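Local coordinates for protein possible membrane-associated serine protease (Mycobacterium tuberculosis, PDB 3K6Y) that cleaves peptide bonds as the serine protease domain of a membrane protein, probably needed for resistance to acid and oxidative stress, at residues R48-A51 against K56-E59; H75-S80 against D104-A109. One frame throughout, in Å; residues are numbered along the deposited sequence.

Interaction 1 (R48-A51 against K56-E59)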
ATOM      1  N   ARG A  48     -15.687  -3.982  -9.262  1.00 10.50           N
ATOM      2  CA  ARG A  48     -15.026  -5.288  -9.329  1.00 11.37           C
ATOM      3  C   ARG A  48     -13.540  -5.052  -9.514  1.00 11.03           C
ATOM      4  O   ARG A  48     -13.118  -4.391 -10.466  1.00 11.87           O
ATOM      5  CB  ARG A  48     -15.562  -6.094 -10.511  1.00 13.25           C
ATOM      6  CG  ARG A  48     -15.032  -7.493 -10.609  1.00 16.25           C
ATOM      7  CD  ARG A  48     -15.843  -8.246 -11.665  1.00 21.84           C
ATOM      8  NE  ARG A  48     -15.168  -9.478 -12.066  1.00 23.63           N
ATOM      9  CZ  ARG A  48     -15.615 -10.698 -11.809  1.00 38.34           C
ATOM     10  NH1 ARG A  48     -16.770 -10.870 -11.168  1.00 30.90           N
ATOM     11  NH2 ARG A  48     -14.910 -11.745 -12.213  1.00 28.01           N
ATOM     12  N   SER A  49     -12.745  -5.623  -8.619  1.00 11.09           N
ATOM     13  CA  SER A  49     -11.294  -5.395  -8.608  1.00 12.60           C
ATOM     14  C   SER A  49     -10.574  -6.725  -8.708  1.00 12.52           C
ATOM     15  O   SER A  49     -10.772  -7.620  -7.873  1.00 13.25           O
ATOM     16  CB  SER A  49     -10.882  -4.655  -7.346  1.00 12.74           C
ATOM     17  OG  SER A  49     -11.632  -3.432  -7.221  1.00 14.21           O
ATOM     18  N   LEU A  50      -9.747  -6.875  -9.730  1.00 11.60           N
ATOM     19  CA  LEU A  50      -8.932  -8.087  -9.893  1.00 12.17           C
ATOM     20  C   LEU A  50      -7.736  -7.926  -8.989  1.00 11.43           C
ATOM     21  O   LEU A  50      -7.021  -6.918  -9.063  1.00 11.68           O
ATOM     22  CB  LEU A  50      -8.472  -8.240 -11.342  1.00 13.47           C
ATOM     23  CG  LEU A  50      -9.595  -8.199 -12.378  1.00 15.51           C
ATOM     24  CD1 LEU A  50      -9.013  -8.404 -13.757  1.00 17.87           C
ATOM     25  CD2 LEU A  50     -10.683  -9.232 -12.072  1.00 19.12           C
ATOM     26  N   ALA A  51      -7.504  -8.918  -8.136  1.00 12.16           N
ATOM     27  CA  ALA A  51      -6.425  -8.842  -7.164  1.00 11.50           C
ATOM     28  C   ALA A  51      -5.613 -10.142  -7.176  1.00 12.37           C
ATOM     29  O   ALA A  51      -5.608 -10.897  -6.194  1.00 13.25           O
ATOM     30  CB  ALA A  51      -6.965  -8.532  -5.774  1.00 12.10           C
ATOM     31  N   LYS A  56      -7.575 -13.251  -5.343  1.00 14.50           N
ATOM     32  CA  LYS A  56      -8.994 -12.926  -5.160  1.00 15.29           C
ATOM     33  C   LYS A  56      -9.475 -11.998  -6.267  1.00 13.00           C
ATOM     34  O   LYS A  56      -8.690 -11.262  -6.868  1.00 13.16           O
ATOM     35  CB  LYS A  56      -9.229 -12.138  -3.853  1.00 18.17           C
ATOM     36  CG  LYS A  56      -9.123 -12.850  -2.531  1.00 20.12           C
ATOM     37  CD  LYS A  56      -9.263 -11.777  -1.416  1.00 20.98           C
ATOM     38  CE  LYS A  56      -9.214 -12.412  -0.035  1.00 27.84           C
ATOM     39  NZ  LYS A  56      -9.556 -11.433   1.041  1.00 27.88           N
ATOM     40  N   VAL A  57     -10.776 -12.038  -6.503  1.00 12.51           N
ATOM     41  CA  VAL A  57     -11.513 -10.947  -7.130  1.00 13.62           C
ATOM     42  C   VAL A  57     -12.344 -10.316  -6.018  1.00 13.21           C
ATOM     43  O   VAL A  57     -13.073 -11.013  -5.316  1.00 14.79           O
ATOM     44  CB  VAL A  57     -12.432 -11.457  -8.257  1.00 14.33           C
ATOM     45  CG1 VAL A  57     -13.298 -10.318  -8.821  1.00 15.65           C
ATOM     46  CG2 VAL A  57     -11.600 -12.080  -9.373  1.00 16.87           C
ATOM     47  N   LEU A  58     -12.213  -8.994  -5.848  1.00 12.83           N
ATOM     48  CA  LEU A  58     -12.945  -8.235  -4.833  1.00 13.30           C
ATOM     49  C   LEU A  58     -14.141  -7.573  -5.477  1.00 12.39           C
ATOM     50  O   LEU A  58     -14.020  -7.013  -6.559  1.00 12.86           O
ATOM     51  CB  LEU A  58     -12.051  -7.124  -4.277  1.00 15.31           C
ATOM     52  CG  LEU A  58     -11.008  -7.577  -3.268  1.00 19.89           C
ATOM     53  CD1 LEU A  58      -9.967  -6.470  -3.069  1.00 21.54           C
ATOM     54  CD2 LEU A  58     -11.709  -7.878  -1.961  1.00 23.56           C
ATOM     55  N   GLU A  59     -15.280  -7.620  -4.804  1.00 12.28           N
ATOM     56  CA  GLU A  59     -16.460  -6.909  -5.288  1.00 13.20           C
ATOM     57  C   GLU A  59     -17.056  -6.077  -4.181  1.00 12.34           C
ATOM     58  O   GLU A  59     -17.153  -6.531  -3.043  1.00 13.87           O
ATOM     59  CB  GLU A  59     -17.479  -7.884  -5.894  1.00 14.33           C
ATOM     60  CG  GLU A  59     -16.986  -8.434  -7.232  1.00 19.10           C
ATOM     61  CD  GLU A  59     -17.862  -9.509  -7.863  1.00 20.08           C
ATOM     62  OE1 GLU A  59     -18.359 -10.398  -7.143  1.00 27.36           O
ATOM     63  OE2 GLU A  59     -17.991  -9.499  -9.108  1.00 27.82           O
TER
HETATM   64  O   HOH W   1     -13.717  -4.091  -6.029  1.00 18.55           O

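Interaction 2 (H75-S80 against D104-A109)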
ATOM      1  N   HIS A  75     -10.677  -0.723   1.231  1.00  9.64           N
ATOM      2  CA  HIS A  75     -10.591  -2.184   1.253  1.00 10.46           C
ATOM      3  C   HIS A  75     -11.335  -2.844   0.102  1.00 10.59           C
ATOM      4  O   HIS A  75     -11.147  -4.026  -0.152  1.00 12.26           O
ATOM      5  CB  HIS A  75     -11.034  -2.763   2.600  1.00 10.87           C
ATOM      6  CG  HIS A  75     -12.518  -2.712   2.844  1.00 10.71           C
ATOM      7  ND1 HIS A  75     -13.109  -1.796   3.696  1.00 11.75           N
ATOM      8  CD2 HIS A  75     -13.523  -3.510   2.402  1.00 11.93           C
ATOM      9  CE1 HIS A  75     -14.411  -2.038   3.764  1.00 12.65           C
ATOM     10  NE2 HIS A  75     -14.688  -3.064   2.980  1.00 13.33           N
ATOM     11  N   VAL A  76     -12.148  -2.090  -0.634  1.00 10.06           N
ATOM     12  CA  VAL A  76     -12.792  -2.645  -1.822  1.00 10.10           C
ATOM     13  C   VAL A  76     -11.803  -2.798  -2.985  1.00  9.90           C
ATOM     14  O   VAL A  76     -12.030  -3.619  -3.868  1.00 10.98           O
ATOM     15  CB  VAL A  76     -14.025  -1.790  -2.186  1.00 10.07           C
ATOM     16  CG1 VAL A  76     -14.601  -2.089  -3.554  1.00 11.73           C
ATOM     17  CG2 VAL A  76     -15.075  -1.980  -1.129  1.00 11.80           C
ATOM     18  N   VAL A  77     -10.699  -2.035  -2.962  1.00  8.76           N
ATOM     19  CA  VAL A  77      -9.705  -2.102  -4.022  1.00  9.43           C
ATOM     20  C   VAL A  77      -8.313  -2.497  -3.524  1.00  9.68           C
ATOM     21  O   VAL A  77      -7.394  -2.618  -4.333  1.00  9.89           O
ATOM     22  CB  VAL A  77      -9.622  -0.740  -4.820  1.00  9.58           C
ATOM     23  CG1 VAL A  77     -10.963  -0.414  -5.461  1.00 10.34           C
ATOM     24  CG2 VAL A  77      -9.149   0.417  -3.928  1.00 11.15           C
ATOM     25  N   ALA A  78      -8.167  -2.725  -2.219  1.00  9.87           N
ATOM     26  CA  ALA A  78      -6.851  -3.003  -1.627  1.00  9.73           C
ATOM     27  C   ALA A  78      -6.187  -4.213  -2.260  1.00 10.14           C
ATOM     28  O   ALA A  78      -6.791  -5.271  -2.353  1.00 10.81           O
ATOM     29  CB  ALA A  78      -6.998  -3.225  -0.144  1.00 10.84           C
ATOM     30  N   GLY A  79      -4.944  -4.042  -2.697  1.00  9.97           N
ATOM     31  CA  GLY A  79      -4.173  -5.133  -3.269  1.00 11.12           C
ATOM     32  C   GLY A  79      -4.465  -5.431  -4.719  1.00 11.06           C
ATOM     33  O   GLY A  79      -3.826  -6.296  -5.293  1.00 12.75           O
ATOM     34  N   SER A  80      -5.425  -4.725  -5.316  1.00 10.46           N
ATOM     35  CA  SER A  80      -5.831  -5.015  -6.673  1.00 10.46           C
ATOM     36  C   SER A  80      -4.915  -4.389  -7.699  1.00 10.55           C
ATOM     37  O   SER A  80      -4.168  -3.453  -7.402  1.00 11.20           O
ATOM     38  CB  SER A  80      -7.243  -4.498  -6.923  1.00 11.33           C
ATOM     39  OG  SER A  80      -7.318  -3.080  -6.943  1.00 10.99           O
ATOM     40  N   ASP A 104     -10.051   4.599   5.335  1.00 11.37           N
ATOM     41  CA  ASP A 104     -10.651   3.508   4.541  1.00 10.93           C
ATOM     42  C   ASP A 104     -11.531   4.056   3.420  1.00 10.59           C
ATOM     43  O   ASP A 104     -12.708   3.698   3.323  1.00 11.13           O
ATOM     44  CB  ASP A 104     -11.376   2.448   5.385  1.00 12.13           C
ATOM     45  CG  ASP A 104     -11.631   1.158   4.622  1.00 11.55           C
ATOM     46  OD1 ASP A 104     -12.287   0.254   5.203  1.00 13.27           O
ATOM     47  OD2 ASP A 104     -11.198   1.021   3.455  1.00 12.25           O
ATOM     48  N   VAL A 105     -10.951   4.924   2.586  1.00 10.10           N
ATOM     49  CA  VAL A 105     -11.687   5.508   1.460  1.00 10.23           C
ATOM     50  C   VAL A 105     -10.784   5.532   0.246  1.00  9.20           C
ATOM     51  O   VAL A 105      -9.587   5.799   0.376  1.00  9.75           O
ATOM     52  CB  VAL A 105     -12.145   6.950   1.768  1.00 10.51           C
ATOM     53  CG1 VAL A 105     -12.759   7.629   0.523  1.00 12.53           C
ATOM     54  CG2 VAL A 105     -13.146   6.950   2.893  1.00 13.64           C
ATOM     55  N   ALA A 106     -11.362   5.240  -0.915  1.00  8.98           N
ATOM     56  CA  ALA A 106     -10.684   5.432  -2.190  1.00  8.89           C
ATOM     57  C   ALA A 106     -11.570   6.273  -3.083  1.00  8.40           C
ATOM     58  O   ALA A 106     -12.810   6.193  -3.008  1.00  9.44           O
ATOM     59  CB  ALA A 106     -10.359   4.080  -2.869  1.00  9.46           C
ATOM     60  N   ILE A 107     -10.937   7.072  -3.940  1.00  8.46           N
ATOM     61  CA  ILE A 107     -11.669   7.792  -4.982  1.00  9.00           C
ATOM     62  C   ILE A 107     -11.153   7.295  -6.317  1.00  8.37           C
ATOM     63  O   ILE A 107      -9.928   7.180  -6.530  1.00  8.44           O
ATOM     64  CB  ILE A 107     -11.498   9.333  -4.866  1.00  9.77           C
ATOM     65  CG1 ILE A 107     -12.098   9.814  -3.534  1.00 11.57           C
ATOM     66  CG2 ILE A 107     -12.170  10.043  -6.060  1.00 10.52           C
ATOM     67  CD1 ILE A 107     -11.893  11.313  -3.230  1.00 13.15           C
ATOM     68  N   LEU A 108     -12.116   6.982  -7.188  1.00  8.02           N
ATOM     69  CA  LEU A 108     -11.829   6.492  -8.523  1.00  8.71           C
ATOM     70  C   LEU A 108     -12.149   7.544  -9.546  1.00  8.03           C
ATOM     71  O   LEU A 108     -13.212   8.177  -9.489  1.00  8.70           O
ATOM     72  CB  LEU A 108     -12.699   5.258  -8.819  1.00  8.93           C
ATOM     73  CG  LEU A 108     -12.670   4.163  -7.765  1.00 10.00           C
ATOM     74  CD1 LEU A 108     -13.588   3.039  -8.170  1.00 11.01           C
ATOM     75  CD2 LEU A 108     -11.284   3.602  -7.517  1.00 11.57           C
ATOM     76  N   ALA A 109     -11.235   7.696 -10.508  1.00  8.25           N
ATOM     77  CA  ALA A 109     -11.508   8.487 -11.713  1.00  8.33           C
ATOM     78  C   ALA A 109     -12.103   7.562 -12.761  1.00  8.80           C
ATOM     79  O   ALA A 109     -11.521   6.513 -13.084  1.00  9.50           O
ATOM     80  CB  ALA A 109     -10.226   9.138 -12.239  1.00  9.41           C
TER

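Interaction 1 (R48-A51 against K56-E59)
Residues Arg48 to Ala51 and Lys56 to Glu59 run antiparallel, their axes 4.7 Å apart at closest approach and their directions 160° apart. Ser49 and Leu58 form a hydrogen-bonded pair, with Ser49 N to Leu58 O and Leu58 N to Ser49 O both 2.8 Å and nearly straight. Ala51 and Lys56 make the next such pair with less regular bonds: Ala51 N to Lys56 O is clearly bent at the hydrogen, and Lys56 N reaches Ala51 O from above the carbonyl plane over a longer 3.2 Å. This is the end of the hairpin formed by strands 44-51 and 56-66, the first two strands of the N-terminal barrel in a chymotrypsin-like fold. Arg48, Leu50, Val57 and Glu59 share one face of it. With CG anti to the backbone N (chi1 -175°), the extended Arg48 chain carries its guanidinium over Val57, whose CG1 sits beneath the centre of that flat group. Arg48 NH1 meets Glu59 OE2 in a 2.8 Å salt bridge, from above a carboxylate turned 72° against the guanidinium; Lys46 is a second cationic partner of the same oxygen. Leu50 CD2 rests against Val57 CG2 at 4.0 Å. On the other face, a water accepts from Ser49 OG and donates to Leu58 O, which already takes the Ser49 N-H, while Ser49 CB packs beside Leu58 CB.

Interaction 2 (H75-S80 against D104-A109)
Both oxygens of one carboxylate grip a single histidine: Asp104 OD1 takes the ring N-H of His75 ND1 at 2.7 Å, and OD2 takes the backbone N-H of His75 N at 2.9 Å. Each oxygen uses its syn lone pair. OD1 lies in the imidazole plane at the ring edge, although the carboxylate itself is turned 50° from that plane. CG of His75 sits between its backbone N and carbonyl carbon (chi1 73°), which folds the ring back so that ND1 and the main-chain N face the same acid. The backbone bond holds the carboxylate in place and the ND1 bond fixes the ring's rotation, with NE2 directed to the hydroxyl of Ser183, the geometry of the Ser-His-Asp catalytic triad predicted for this protease. Farther along, Val77 CG2 touches Ala106 CB at 4.0 Å. Val77 O takes the N-H of Ser80 that closes a type II turn, and the Ser80 OG hydroxyl as well, at 2.7 Å. Asp104 and Val105 form a G1 beta bulge against strand 90-100, where strand 105-109 begins. That strand lies between strands 69-72 and 90-100 of the barrel, and the 75-80 loop meets it through Val77, which also touches Tyr99 of strand 90-100 and Ser49 of strand 44-51.

Following the chain from its N terminus, interaction 1 comes first, closing a tight hairpin across the four residues between strands 44-51 and 56-66. Interaction 2 follows in series, neither nested in it nor crossing it: the loop after strand 69-72 meets strand 105-109, closing a loop of 23 residues that includes strands 82-87 and 90-100. Both belong to the same six-stranded barrel, with centres about 11 Å apart, and they touch. The 75-80 loop lies against the hairpin, where Leu58 CB and CD1 reach Val76 O and Ala78 O, and Ser80 CB packs on Leu50 O. Together they place the first hairpin beside the loop that carries the predicted catalytic histidine.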